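Local structure of peptide ABC transporter permease (Staphylococcus hominis, 6EXS) at residues Ser31-Arg36 / Leu160-Ser165; Ser300-Gly305 / Ser337-Phe342; Arg138-Pro141 / Thr145-Asp148; Ile366-Gly371 / Ser414-Ser419; Asp318-Leu321 / Trp326-Arg329. The protein probably carries small peptides, among them thioalcohol-conjugated malodour precursors of the armpit, across the bacterial membrane as a POT-family member of the major facilitator superfamily. One frame throughout, in Å; residues are numbered along the deposited sequence. Where two conformers were deposited one is given.

Interaction 1: residues Ser31-Arg36 / Leu160-Ser165; sequences SYYGMR and LGALIS. With C3H (2-[[(2~{R})-2-azanyl-3-[(3~{S})-3-methyl-1-oxidanyl-hexan-3-yl]sulfanyl-propanoyl]amino]ethanoic acid), chain O.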
# COMPACT_ATOMS: atom_id res chain seq x y z
N SER A 31 10.95 -0.95 -8.36
CA SER A 31 11.53 -2.15 -7.79
C SER A 31 10.60 -2.83 -6.78
O SER A 31 10.57 -4.07 -6.75
CB SER A 31 12.92 -1.87 -7.23
OG SER A 31 12.89 -0.85 -6.25
N TYR A 32 9.79 -2.05 -6.00
CA TYR A 32 8.84 -2.65 -5.06
C TYR A 32 7.74 -3.39 -5.77
O TYR A 32 7.48 -4.54 -5.43
CB TYR A 32 8.20 -1.63 -4.10
CG TYR A 32 7.06 -2.21 -3.27
CD1 TYR A 32 7.30 -3.10 -2.23
CD2 TYR A 32 5.73 -1.86 -3.54
CE1 TYR A 32 6.26 -3.65 -1.49
CE2 TYR A 32 4.68 -2.40 -2.80
CZ TYR A 32 4.95 -3.30 -1.77
OH TYR A 32 3.92 -3.81 -1.01
N TYR A 33 7.07 -2.73 -6.74
CA TYR A 33 5.96 -3.32 -7.47
C TYR A 33 6.40 -4.40 -8.44
O TYR A 33 5.63 -5.32 -8.69
CB TYR A 33 5.06 -2.26 -8.12
CG TYR A 33 4.20 -1.56 -7.09
CD1 TYR A 33 3.21 -2.26 -6.39
CD2 TYR A 33 4.42 -0.23 -6.75
CE1 TYR A 33 2.46 -1.64 -5.40
CE2 TYR A 33 3.67 0.40 -5.75
CZ TYR A 33 2.70 -0.32 -5.07
OH TYR A 33 1.93 0.29 -4.12
N GLY A 34 7.64 -4.33 -8.92
CA GLY A 34 8.21 -5.33 -9.81
C GLY A 34 8.47 -6.63 -9.09
O GLY A 34 8.10 -7.70 -9.57
N MET A 35 9.09 -6.52 -7.90
CA MET A 35 9.37 -7.65 -6.99
C MET A 35 8.01 -8.27 -6.57
O MET A 35 7.89 -9.50 -6.59
CB MET A 35 10.16 -7.11 -5.77
CG MET A 35 10.38 -8.10 -4.64
SD MET A 35 8.95 -8.29 -3.55
CE MET A 35 8.73 -6.53 -2.88
N ARG A 36 7.02 -7.40 -6.20
CA ARG A 36 5.66 -7.77 -5.78
C ARG A 36 4.91 -8.57 -6.86
O ARG A 36 4.27 -9.58 -6.56
CB ARG A 36 4.86 -6.50 -5.43
CG ARG A 36 4.44 -6.40 -3.98
CD ARG A 36 3.00 -6.85 -3.81
NE ARG A 36 2.07 -5.74 -3.63
CZ ARG A 36 1.35 -5.18 -4.59
NH1 ARG A 36 1.46 -5.60 -5.85
NH2 ARG A 36 0.50 -4.20 -4.31
N LEU A 160 3.93 5.40 -12.14
CA LEU A 160 4.80 5.13 -13.29
C LEU A 160 5.69 3.92 -12.99
O LEU A 160 5.86 3.06 -13.86
CB LEU A 160 5.63 6.34 -13.72
CG LEU A 160 4.87 7.40 -14.54
CD1 LEU A 160 5.57 8.73 -14.46
CD2 LEU A 160 4.70 6.97 -16.01
N GLY A 161 6.19 3.83 -11.75
CA GLY A 161 7.00 2.71 -11.30
C GLY A 161 6.18 1.43 -11.28
O GLY A 161 6.59 0.41 -11.82
N ALA A 162 4.96 1.53 -10.70
CA ALA A 162 3.99 0.44 -10.62
C ALA A 162 3.50 -0.04 -12.00
O ALA A 162 3.18 -1.21 -12.13
CB ALA A 162 2.80 0.85 -9.76
N LEU A 163 3.43 0.86 -13.00
CA LEU A 163 2.98 0.55 -14.36
C LEU A 163 4.05 -0.14 -15.21
O LEU A 163 3.75 -1.15 -15.84
CB LEU A 163 2.42 1.80 -15.09
CG LEU A 163 2.24 1.74 -16.62
CD1 LEU A 163 1.14 0.73 -17.04
CD2 LEU A 163 1.97 3.10 -17.20
N ILE A 164 5.28 0.43 -15.26
CA ILE A 164 6.40 -0.05 -16.08
C ILE A 164 7.04 -1.38 -15.60
O ILE A 164 7.33 -2.24 -16.44
CB ILE A 164 7.47 1.09 -16.25
CG1 ILE A 164 6.85 2.35 -16.91
CG2 ILE A 164 8.68 0.62 -17.06
CD1 ILE A 164 7.65 3.67 -16.76
N SER A 165 7.29 -1.53 -14.28
CA SER A 165 7.98 -2.70 -13.74
C SER A 165 7.31 -4.07 -14.06
O SER A 165 8.07 -4.95 -14.46
CB SER A 165 8.24 -2.56 -12.24
OG SER A 165 7.06 -2.35 -11.49
O2 C3H O . 0.65 2.16 -5.68
C11 C3H O . -0.15 2.43 -6.51
O3 C3H O . -0.93 3.45 -6.43
C10 C3H O . -0.43 1.62 -7.74
N1 C3H O . -0.15 0.21 -7.57
C9 C3H O . -1.05 -0.62 -7.07
O1 C3H O . -1.67 -0.39 -6.03
C8 C3H O . -1.34 -1.88 -7.81
N C3H O . -0.28 -2.12 -8.77
C7 C3H O . -1.40 -3.07 -6.85
S C3H O . -3.04 -3.69 -6.38
C3 C3H O . -3.93 -4.44 -7.85
C4 C3H O . -3.15 -5.68 -8.22
C5 C3H O . -4.03 -3.36 -8.93
C6 C3H O . -4.51 -3.79 -10.30
O C3H O . -3.56 -3.60 -11.29
C2 C3H O . -5.36 -4.84 -7.47
C1 C3H O . -6.46 -4.12 -8.24
C C3H O . -7.82 -4.58 -7.81
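S165, which leans on Y33 and G34 of the facing helix, grips the carbonyl of G161 twice: O of G161 accepts from S165 OG at 2.8 Å and from S165 N at 3.2 Å, the two donors arriving from opposite faces of the carbonyl plane. The pair belongs to the transmembrane bundle of the major facilitator fold, where helices 16-44 and 147-174 run side by side, their local axes 7.9 Å apart at an angle of 39°. Small residues make this closeness possible. G34 has no side chain, and CB of S165 lies 3.7 Å from G34 CA. OG sits between the backbone N and the carbonyl carbon of its own residue (chi1 58°), a setting that turns it back toward G161 while it stays close beside G34. One turn away, A162 meets Y33 obliquely, its CB 3.6 Å from Y33 CD2. With CG anti to its own carbonyl carbon (chi1 -75°), the Y33 side chain reaches past A162 into the peptide pocket. There its ring is sandwiched: the peptide nitrogen N1 of the C3H ligand lies over one face, toward the rim, and CD2 of Y32 over the centre of the other. A162 CB touches the same N1, and the Y33 hydroxyl ends 2.8 Å from O2 of the ligand's carboxyl group.

Interaction 2: residues Ser300-Gly305 / Ser337-Phe342; sequences SIQEQG and SINPLF. With C3H (2-[[(2~{R})-2-azanyl-3-[(3~{S})-3-methyl-1-oxidanyl-hexan-3-yl]sulfanyl-propanoyl]amino]ethanoic acid), chain O.
Q302 and N339 face each other across the peptide pocket, and the polar meeting between them is one of two amide nitrogens. NE2 of Q302 stands 3.2 Å from ND2 of N339; both are donors, so no hydrogen bond joins them, and their amide planes are turned 55° apart. The Q302 chain bends at chi2 (-79°), which swings its amide toward the ligand and N339. The N339 amide comes from the opposite direction, and its ND2 donates to E410 of helix 396-418. The hydrogen bond of 337-342 to the bound C3H comes instead from the backbone: N of N339 donates to the thioalcohol hydroxyl O at 3.0 Å, with an N-H...O angle of 163°. The ligand is hydrogen-bonded further to the carbonyls of F335 and Q336.

Packing contacts complete the grip. The thioether S lies 3.3 Å from Q302 NE2, close to the amide that also faces N339. G305 has no side chain, and the branched thioalcohol lies directly against its backbone, the methyl carbon C4 being 3.3 Å from G305 C. From 337-342, P340 turns CG toward the peptide end, 3.7 Å from the ligand amine N.

The two segments therefore meet chiefly through what they hold: a polar backbone group anchors the hydroxyl, while amide side chains and glycine backbone flank the sulfur and hydrocarbon, a division consistent with a site that accepts thioalcohol conjugates.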
# COMPACT_ATOMS: atom_id res chain seq x y z
N SER A 300 -9.88 -4.05 0.87
CA SER A 300 -9.91 -5.52 1.01
C SER A 300 -10.04 -6.15 -0.37
O SER A 300 -9.20 -6.98 -0.74
CB SER A 300 -11.06 -5.95 1.93
OG SER A 300 -11.21 -7.36 1.94
N ILE A 301 -11.03 -5.68 -1.16
CA ILE A 301 -11.29 -6.12 -2.53
C ILE A 301 -10.17 -5.66 -3.46
O ILE A 301 -9.61 -6.48 -4.18
CB ILE A 301 -12.71 -5.73 -3.00
CG1 ILE A 301 -13.77 -6.55 -2.21
CG2 ILE A 301 -12.85 -5.95 -4.53
CD1 ILE A 301 -15.22 -6.15 -2.42
N GLN A 302 -9.79 -4.36 -3.40
CA GLN A 302 -8.71 -3.82 -4.23
C GLN A 302 -7.35 -4.54 -4.04
O GLN A 302 -6.73 -4.92 -5.02
CB GLN A 302 -8.56 -2.30 -4.02
CG GLN A 302 -7.80 -1.58 -5.12
CD GLN A 302 -6.30 -1.71 -5.03
OE1 GLN A 302 -5.71 -1.87 -3.97
NE2 GLN A 302 -5.63 -1.61 -6.15
N GLU A 303 -6.88 -4.72 -2.79
CA GLU A 303 -5.59 -5.38 -2.55
C GLU A 303 -5.59 -6.89 -2.87
O GLU A 303 -4.53 -7.52 -2.86
CB GLU A 303 -5.09 -5.12 -1.13
CG GLU A 303 -4.69 -3.68 -0.86
CD GLU A 303 -3.35 -3.22 -1.40
OE1 GLU A 303 -2.71 -3.99 -2.16
OE2 GLU A 303 -2.94 -2.09 -1.06
N GLN A 304 -6.77 -7.45 -3.22
CA GLN A 304 -6.87 -8.86 -3.59
C GLN A 304 -6.57 -9.09 -5.07
O GLN A 304 -6.45 -10.24 -5.48
CB GLN A 304 -8.22 -9.46 -3.19
CG GLN A 304 -8.23 -10.05 -1.79
CD GLN A 304 -9.63 -10.44 -1.38
OE1 GLN A 304 -10.34 -11.16 -2.10
NE2 GLN A 304 -10.06 -9.98 -0.21
N GLY A 305 -6.40 -8.01 -5.83
CA GLY A 305 -6.02 -8.13 -7.23
C GLY A 305 -4.57 -8.53 -7.41
O GLY A 305 -4.15 -8.86 -8.53
N SER A 337 -0.37 -3.91 -13.68
CA SER A 337 -0.19 -2.68 -14.45
C SER A 337 -1.53 -2.00 -14.78
O SER A 337 -1.53 -0.82 -15.14
CB SER A 337 0.58 -2.96 -15.74
OG SER A 337 1.94 -3.28 -15.50
N ILE A 338 -2.68 -2.74 -14.66
CA ILE A 338 -4.01 -2.23 -15.00
C ILE A 338 -4.40 -0.99 -14.15
O ILE A 338 -4.68 0.07 -14.71
CB ILE A 338 -5.12 -3.32 -15.00
CG1 ILE A 338 -4.78 -4.47 -16.00
CG2 ILE A 338 -6.50 -2.69 -15.34
CD1 ILE A 338 -5.62 -5.70 -15.88
N ASN A 339 -4.44 -1.16 -12.82
CA ASN A 339 -4.78 -0.12 -11.85
C ASN A 339 -3.87 1.14 -11.96
O ASN A 339 -4.44 2.23 -12.10
CB ASN A 339 -4.79 -0.72 -10.44
CG ASN A 339 -5.16 0.19 -9.33
OD1 ASN A 339 -4.34 0.97 -8.88
ND2 ASN A 339 -6.36 0.02 -8.79
N PRO A 340 -2.51 1.05 -11.98
CA PRO A 340 -1.69 2.27 -12.16
C PRO A 340 -1.88 2.97 -13.51
O PRO A 340 -1.80 4.20 -13.55
CB PRO A 340 -0.25 1.78 -11.98
CG PRO A 340 -0.35 0.40 -11.43
CD PRO A 340 -1.65 -0.15 -11.84
N LEU A 341 -2.16 2.22 -14.61
CA LEU A 341 -2.42 2.82 -15.92
C LEU A 341 -3.70 3.68 -15.89
O LEU A 341 -3.67 4.82 -16.36
CB LEU A 341 -2.53 1.76 -17.04
CG LEU A 341 -2.90 2.27 -18.44
CD1 LEU A 341 -1.78 3.11 -19.05
CD2 LEU A 341 -3.27 1.13 -19.37
N PHE A 342 -4.80 3.15 -15.33
CA PHE A 342 -6.07 3.87 -15.22
C PHE A 342 -6.00 5.06 -14.28
O PHE A 342 -6.66 6.07 -14.55
CB PHE A 342 -7.22 2.92 -14.87
CG PHE A 342 -7.78 2.22 -16.09
CD1 PHE A 342 -7.06 1.20 -16.71
CD2 PHE A 342 -8.99 2.61 -16.64
CE1 PHE A 342 -7.56 0.58 -17.86
CE2 PHE A 342 -9.49 1.98 -17.78
CZ PHE A 342 -8.77 0.97 -18.39
O2 C3H O . 0.65 2.16 -5.68
C11 C3H O . -0.15 2.43 -6.51
O3 C3H O . -0.93 3.45 -6.43
C10 C3H O . -0.43 1.62 -7.74
N1 C3H O . -0.15 0.21 -7.57
C9 C3H O . -1.05 -0.62 -7.07
O1 C3H O . -1.67 -0.39 -6.03
C8 C3H O . -1.34 -1.88 -7.81
N C3H O . -0.28 -2.12 -8.77
C7 C3H O . -1.40 -3.07 -6.85
S C3H O . -3.04 -3.69 -6.38
C3 C3H O . -3.93 -4.44 -7.85
C4 C3H O . -3.15 -5.68 -8.22
C5 C3H O . -4.03 -3.36 -8.93
C6 C3H O . -4.51 -3.79 -10.30
O C3H O . -3.56 -3.60 -11.29
C2 C3H O . -5.36 -4.84 -7.47
C1 C3H O . -6.46 -4.12 -8.24
C C3H O . -7.82 -4.58 -7.81

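Interaction 3: residues Arg138-Pro141 / Thr145-Asp148; sequences RLYP and TRID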
# COMPACT_ATOMS: atom_id res chain seq x y z
N ARG A 138 7.79 19.57 3.16
CA ARG A 138 8.63 20.54 3.89
C ARG A 138 9.57 21.35 2.96
O ARG A 138 10.30 22.24 3.42
CB ARG A 138 9.38 19.86 5.05
CG ARG A 138 8.44 19.46 6.19
CD ARG A 138 8.94 19.84 7.58
NE ARG A 138 8.93 18.69 8.49
CZ ARG A 138 7.91 18.36 9.28
NH1 ARG A 138 6.80 19.09 9.28
NH2 ARG A 138 7.99 17.29 10.07
N LEU A 139 9.48 21.11 1.64
CA LEU A 139 10.20 21.83 0.58
C LEU A 139 9.45 23.12 0.25
O LEU A 139 10.03 24.01 -0.38
CB LEU A 139 10.27 20.98 -0.71
CG LEU A 139 11.09 19.70 -0.75
CD1 LEU A 139 11.02 19.10 -2.13
CD2 LEU A 139 12.54 19.94 -0.37
N TYR A 140 8.15 23.21 0.63
CA TYR A 140 7.27 24.36 0.37
C TYR A 140 7.09 25.25 1.61
O TYR A 140 6.72 24.73 2.67
CB TYR A 140 5.88 23.89 -0.11
CG TYR A 140 5.91 23.09 -1.39
CD1 TYR A 140 6.09 21.71 -1.37
CD2 TYR A 140 5.77 23.72 -2.63
CE1 TYR A 140 6.17 20.97 -2.55
CE2 TYR A 140 5.81 22.99 -3.82
CZ TYR A 140 6.03 21.61 -3.77
OH TYR A 140 6.08 20.88 -4.92
N PRO A 141 7.25 26.59 1.48
CA PRO A 141 7.00 27.47 2.64
C PRO A 141 5.56 27.38 3.16
O PRO A 141 4.70 26.82 2.48
CB PRO A 141 7.31 28.87 2.08
CG PRO A 141 8.17 28.63 0.90
CD PRO A 141 7.67 27.36 0.30
N THR A 145 0.86 27.71 -2.10
CA THR A 145 -0.29 27.10 -2.77
C THR A 145 0.09 25.93 -3.67
O THR A 145 -0.77 25.09 -3.96
CB THR A 145 -1.04 28.16 -3.61
OG1 THR A 145 -0.13 28.79 -4.51
CG2 THR A 145 -1.76 29.20 -2.76
N ARG A 146 1.35 25.88 -4.14
CA ARG A 146 1.87 24.83 -5.03
C ARG A 146 1.92 23.42 -4.42
O ARG A 146 1.96 22.45 -5.18
CB ARG A 146 3.28 25.19 -5.54
CG ARG A 146 3.43 26.51 -6.28
CD ARG A 146 4.88 26.72 -6.66
NE ARG A 146 5.74 26.89 -5.49
CZ ARG A 146 7.07 26.91 -5.52
NH1 ARG A 146 7.71 26.74 -6.67
NH2 ARG A 146 7.76 27.11 -4.41
N ILE A 147 1.97 23.32 -3.07
CA ILE A 147 2.13 22.08 -2.29
C ILE A 147 1.24 20.91 -2.80
O ILE A 147 1.77 19.83 -3.01
CB ILE A 147 2.01 22.28 -0.75
CG1 ILE A 147 2.44 21.02 0.02
CG2 ILE A 147 0.63 22.79 -0.30
CD1 ILE A 147 2.99 21.29 1.44
N ASP A 148 -0.06 21.15 -3.07
CA ASP A 148 -1.00 20.13 -3.56
C ASP A 148 -0.64 19.58 -4.94
O ASP A 148 -0.77 18.38 -5.16
CB ASP A 148 -2.44 20.65 -3.53
CG ASP A 148 -2.91 21.03 -2.14
OD1 ASP A 148 -2.44 20.40 -1.16
OD2 ASP A 148 -3.76 21.94 -2.04
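The Y140 ring lies flat against the backbone where the chain enters helix 147-174. CA of I147 sits almost exactly over the ring centre, 3.9 Å from the centroid and 5° off the normal, a CH-pi contact with the face. The backbone N of I147 hangs over the same ring nearer CD2, at 3.8 Å. Toward the CD1 side the aliphatic chain of I147 takes over, with CG1 4.0 Å from Y140 CD1; CG1 is anti to the backbone N (chi1 -169°), a torsion that carries the chain along the ring rather than off it. At the CE2 corner R146 closes in, its CB 3.8 Å from Y140 CE2. The R146 chain then bends at chi3 (-66°) and brings its guanidinium back, one face turned to CE2 and its plane nearly perpendicular to the ring.

A second shell fixes both side chains. The Y140 hydroxyl is hydrogen-bonded to ND1 of H14, and P15 also touches the Y140 side chain. R146 makes a salt bridge from NH2 to D144, while NH1 donates to the carbonyls of G13 and Q8. The amino-terminal strand 14-15 and its approach thus clasp this turn.

The whole is a short connection between consecutive transmembrane helices, 110-137 and 147-174, of the major facilitator fold, in which an aromatic ring of the loop is laid over the backbone leading into the second helix.

Interaction 4: residues Ile366-Gly371 / Ser414-Ser419; sequences IKFSIG and SPTGNS
T416 plugs the gap between K367 and F368, and the close-fitted part of the contact lies around it and G417. The F368 ring enters edge-on: CE1 comes within 3.5 Å of G417 N and CZ within 3.5 Å of G417 CA, both near the ring plane. No side chain on G417 stands in the way of this edge. The T416 methyl CG2 backs up the ring at 3.7 Å from F368 CD1, and it lies anti to the backbone N, a position that also brings it to K367 CB. The extended K367 chain passes across T416 just as closely, with CD 3.2 Å from OG1, while the hydroxyl itself is engaged by the carbonyl of C412 one turn back. The outer end is looser. There the lysine carries its NZ on to Q361 and makes a cation-pi interaction with W354. On the surface, S419 OG binds O of P415 at 2.7 Å, just beyond the proline kink.

Helices 364-389 and 396-418 run in broadly opposed directions here, crossing at 138° with local axes 9.4 Å apart. Helix 279-302 flanks them, with L291 and L294 against F368, and S369 packs on T475 and L479 of helix 460-479.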
# COMPACT_ATOMS: atom_id res chain seq x y z
N ILE A 366 -20.42 10.13 0.31
CA ILE A 366 -20.98 9.69 -0.97
C ILE A 366 -19.86 9.13 -1.88
O ILE A 366 -20.04 8.04 -2.44
CB ILE A 366 -21.86 10.78 -1.66
CG1 ILE A 366 -23.05 11.19 -0.76
CG2 ILE A 366 -22.38 10.32 -3.03
CD1 ILE A 366 -23.70 12.59 -1.08
N LYS A 367 -18.71 9.85 -1.98
CA LYS A 367 -17.54 9.46 -2.79
C LYS A 367 -16.99 8.09 -2.37
O LYS A 367 -16.71 7.26 -3.24
CB LYS A 367 -16.44 10.52 -2.72
CG LYS A 367 -16.70 11.76 -3.56
CD LYS A 367 -15.49 12.67 -3.56
CE LYS A 367 -15.73 13.98 -4.26
NZ LYS A 367 -14.49 14.79 -4.31
N PHE A 368 -16.86 7.87 -1.04
CA PHE A 368 -16.40 6.61 -0.43
C PHE A 368 -17.39 5.48 -0.71
O PHE A 368 -16.97 4.36 -1.03
CB PHE A 368 -16.22 6.77 1.08
CG PHE A 368 -14.80 7.06 1.50
CD1 PHE A 368 -14.18 8.26 1.14
CD2 PHE A 368 -14.10 6.17 2.30
CE1 PHE A 368 -12.87 8.53 1.54
CE2 PHE A 368 -12.80 6.44 2.70
CZ PHE A 368 -12.19 7.62 2.32
N SER A 369 -18.70 5.77 -0.60
CA SER A 369 -19.78 4.83 -0.87
C SER A 369 -19.77 4.39 -2.34
O SER A 369 -19.87 3.19 -2.59
CB SER A 369 -21.12 5.45 -0.48
OG SER A 369 -21.17 5.69 0.91
N ILE A 370 -19.57 5.35 -3.29
CA ILE A 370 -19.48 5.10 -4.73
C ILE A 370 -18.30 4.15 -5.02
O ILE A 370 -18.47 3.18 -5.76
CB ILE A 370 -19.38 6.42 -5.54
CG1 ILE A 370 -20.68 7.22 -5.48
CG2 ILE A 370 -18.98 6.15 -7.00
CD1 ILE A 370 -20.50 8.77 -5.73
N GLY A 371 -17.15 4.43 -4.40
CA GLY A 371 -15.93 3.65 -4.53
C GLY A 371 -16.07 2.21 -4.07
O GLY A 371 -15.69 1.30 -4.81
N SER A 414 -9.75 7.43 -3.23
CA SER A 414 -8.38 7.86 -2.92
C SER A 414 -8.18 9.39 -2.73
O SER A 414 -7.62 9.74 -1.68
CB SER A 414 -7.38 7.32 -3.94
OG SER A 414 -6.62 6.25 -3.39
N PRO A 415 -8.59 10.33 -3.64
CA PRO A 415 -8.36 11.77 -3.36
C PRO A 415 -9.17 12.29 -2.17
O PRO A 415 -8.84 13.31 -1.57
CB PRO A 415 -8.79 12.47 -4.66
CG PRO A 415 -8.92 11.40 -5.68
CD PRO A 415 -9.28 10.16 -4.94
N THR A 416 -10.23 11.54 -1.84
CA THR A 416 -11.21 11.76 -0.78
C THR A 416 -10.69 11.28 0.59
O THR A 416 -10.99 11.92 1.60
CB THR A 416 -12.54 11.11 -1.20
OG1 THR A 416 -12.75 11.36 -2.59
CG2 THR A 416 -13.71 11.62 -0.42
N GLY A 417 -9.93 10.18 0.60
CA GLY A 417 -9.34 9.61 1.81
C GLY A 417 -8.17 10.41 2.34
O GLY A 417 -8.03 10.59 3.55
N ASN A 418 -7.31 10.90 1.41
CA ASN A 418 -6.12 11.71 1.68
C ASN A 418 -6.49 13.10 2.23
O ASN A 418 -5.77 13.63 3.08
CB ASN A 418 -5.26 11.85 0.42
CG ASN A 418 -4.56 10.57 -0.02
OD1 ASN A 418 -5.15 9.50 -0.12
ND2 ASN A 418 -3.27 10.68 -0.34
N SER A 419 -7.60 13.68 1.73
CA SER A 419 -8.14 14.99 2.12
C SER A 419 -8.95 14.92 3.43
O SER A 419 -9.27 15.97 4.01
CB SER A 419 -9.00 15.56 1.00
OG SER A 419 -8.29 15.63 -0.23

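Interaction 5: residues Asp318-Leu321 / Trp326-Arg329; sequences DMQL and WTTR
A beta hairpin of two short antiparallel strands, 320-323 and 326-329, brings Q320 and L321 against T327, T328 and R329. L321 and T328 form a hydrogen-bonded pair: T328 N donates to L321 O at 2.9 Å, and the return bond from L321 N to T328 O is weak, its N-H...O angle only 122°. L321 O also receives a CA-H...O contact from T327. Q320 and R329 form a neighbouring non-hydrogen-bonded pair. The Q320 chain bends at chi2 (70°) and doubles back over the other strand, where NE2 donates to T327 OG1 at 3.1 Å, nearly straight (174°) and in the plane of the amide. That hydroxyl adds a weak bond to L321 O. L321 CD2 meets the W326 indole obliquely, 3.6 Å from CH2; on the face it shares with T328, L321 CB comes near T328 CG2. At the entry to the first strand D318 OD1 accepts from Q320 N, an Asx turn.

The hairpin lies at the edge of the helical bundle: D318 OD1 also accepts from V396 N, L321 and M319 pack on helix 396-418, and R329 forms salt bridges with E332 and with D174 of helix 147-174.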
# COMPACT_ATOMS: atom_id res chain seq x y z
N ASP A 318 -8.49 -17.63 -20.54
CA ASP A 318 -7.66 -18.02 -21.68
C ASP A 318 -6.34 -17.24 -21.76
O ASP A 318 -5.50 -17.54 -22.63
CB ASP A 318 -8.47 -17.95 -23.00
CG ASP A 318 -9.06 -16.61 -23.40
OD1 ASP A 318 -8.72 -15.58 -22.77
OD2 ASP A 318 -9.85 -16.58 -24.37
N MET A 319 -6.17 -16.23 -20.87
CA MET A 319 -5.02 -15.31 -20.79
C MET A 319 -4.71 -14.69 -22.15
O MET A 319 -3.56 -14.43 -22.50
CB MET A 319 -3.78 -16.01 -20.17
CG MET A 319 -3.91 -16.32 -18.69
SD MET A 319 -4.32 -14.89 -17.64
CE MET A 319 -2.81 -14.04 -17.65
N GLN A 320 -5.78 -14.46 -22.92
CA GLN A 320 -5.70 -13.96 -24.29
C GLN A 320 -6.53 -12.68 -24.48
O GLN A 320 -7.75 -12.74 -24.62
CB GLN A 320 -6.12 -15.10 -25.27
CG GLN A 320 -5.89 -14.84 -26.75
CD GLN A 320 -4.44 -14.82 -27.18
OE1 GLN A 320 -3.56 -15.41 -26.54
NE2 GLN A 320 -4.17 -14.17 -28.30
N LEU A 321 -5.87 -11.52 -24.45
CA LEU A 321 -6.55 -10.22 -24.65
C LEU A 321 -7.12 -10.21 -26.08
O LEU A 321 -6.45 -10.67 -27.01
CB LEU A 321 -5.55 -9.07 -24.45
CG LEU A 321 -6.04 -7.63 -24.54
CD1 LEU A 321 -7.10 -7.32 -23.47
CD2 LEU A 321 -4.88 -6.67 -24.36
N TRP A 326 -7.90 -7.18 -32.43
CA TRP A 326 -6.56 -7.18 -31.83
C TRP A 326 -6.50 -8.26 -30.75
O TRP A 326 -7.12 -8.12 -29.70
CB TRP A 326 -6.19 -5.80 -31.25
CG TRP A 326 -4.88 -5.77 -30.52
CD1 TRP A 326 -3.68 -6.27 -30.96
CD2 TRP A 326 -4.64 -5.26 -29.21
NE1 TRP A 326 -2.71 -6.09 -30.00
CE2 TRP A 326 -3.27 -5.46 -28.92
CE3 TRP A 326 -5.44 -4.61 -28.25
CZ2 TRP A 326 -2.68 -5.04 -27.72
CZ3 TRP A 326 -4.86 -4.19 -27.06
CH2 TRP A 326 -3.49 -4.41 -26.81
N THR A 327 -5.78 -9.34 -31.03
CA THR A 327 -5.67 -10.47 -30.11
C THR A 327 -4.19 -10.71 -29.75
O THR A 327 -3.33 -10.74 -30.63
CB THR A 327 -6.44 -11.71 -30.64
OG1 THR A 327 -6.53 -12.71 -29.62
CG2 THR A 327 -5.86 -12.30 -31.92
N THR A 328 -3.89 -10.82 -28.45
CA THR A 328 -2.54 -11.03 -27.94
C THR A 328 -2.54 -11.77 -26.61
O THR A 328 -3.48 -11.62 -25.84
CB THR A 328 -1.75 -9.68 -27.89
OG1 THR A 328 -0.36 -9.95 -27.76
CG2 THR A 328 -2.22 -8.73 -26.78
N ARG A 329 -1.47 -12.54 -26.33
CA ARG A 329 -1.27 -13.26 -25.06
C ARG A 329 -1.03 -12.22 -23.96
O ARG A 329 -0.24 -11.29 -24.15
CB ARG A 329 -0.06 -14.19 -25.16
CG ARG A 329 0.13 -15.10 -23.95
CD ARG A 329 1.58 -15.13 -23.50
NE ARG A 329 1.68 -15.44 -22.07
CZ ARG A 329 2.67 -15.03 -21.28
NH1 ARG A 329 3.67 -14.30 -21.77
NH2 ARG A 329 2.67 -15.36 -19.99

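Interactions 1 and 2, their centres 13 Å apart, both contribute residues to the pocket that holds C3H, and both touch the ligand. They also touch directly: L163 O lies 2.8 Å from S337 OG, probably a hydrogen bond, and A162 CB packs 3.6 Å from P340 CG. The other contacts lie away from the ligand. Interaction 3 sits near the amino-terminal end of helix 147-174, which also carries 160-165, with centres 27 Å apart. Interaction 4 uses the helix following 338-357 and comes within about 8 Å, nearest atoms, of interaction 2. Interaction 5 lies in the chain between the two segments of interaction 2, and interactions 3 and 5 are farthest apart, about 45 Å between centres.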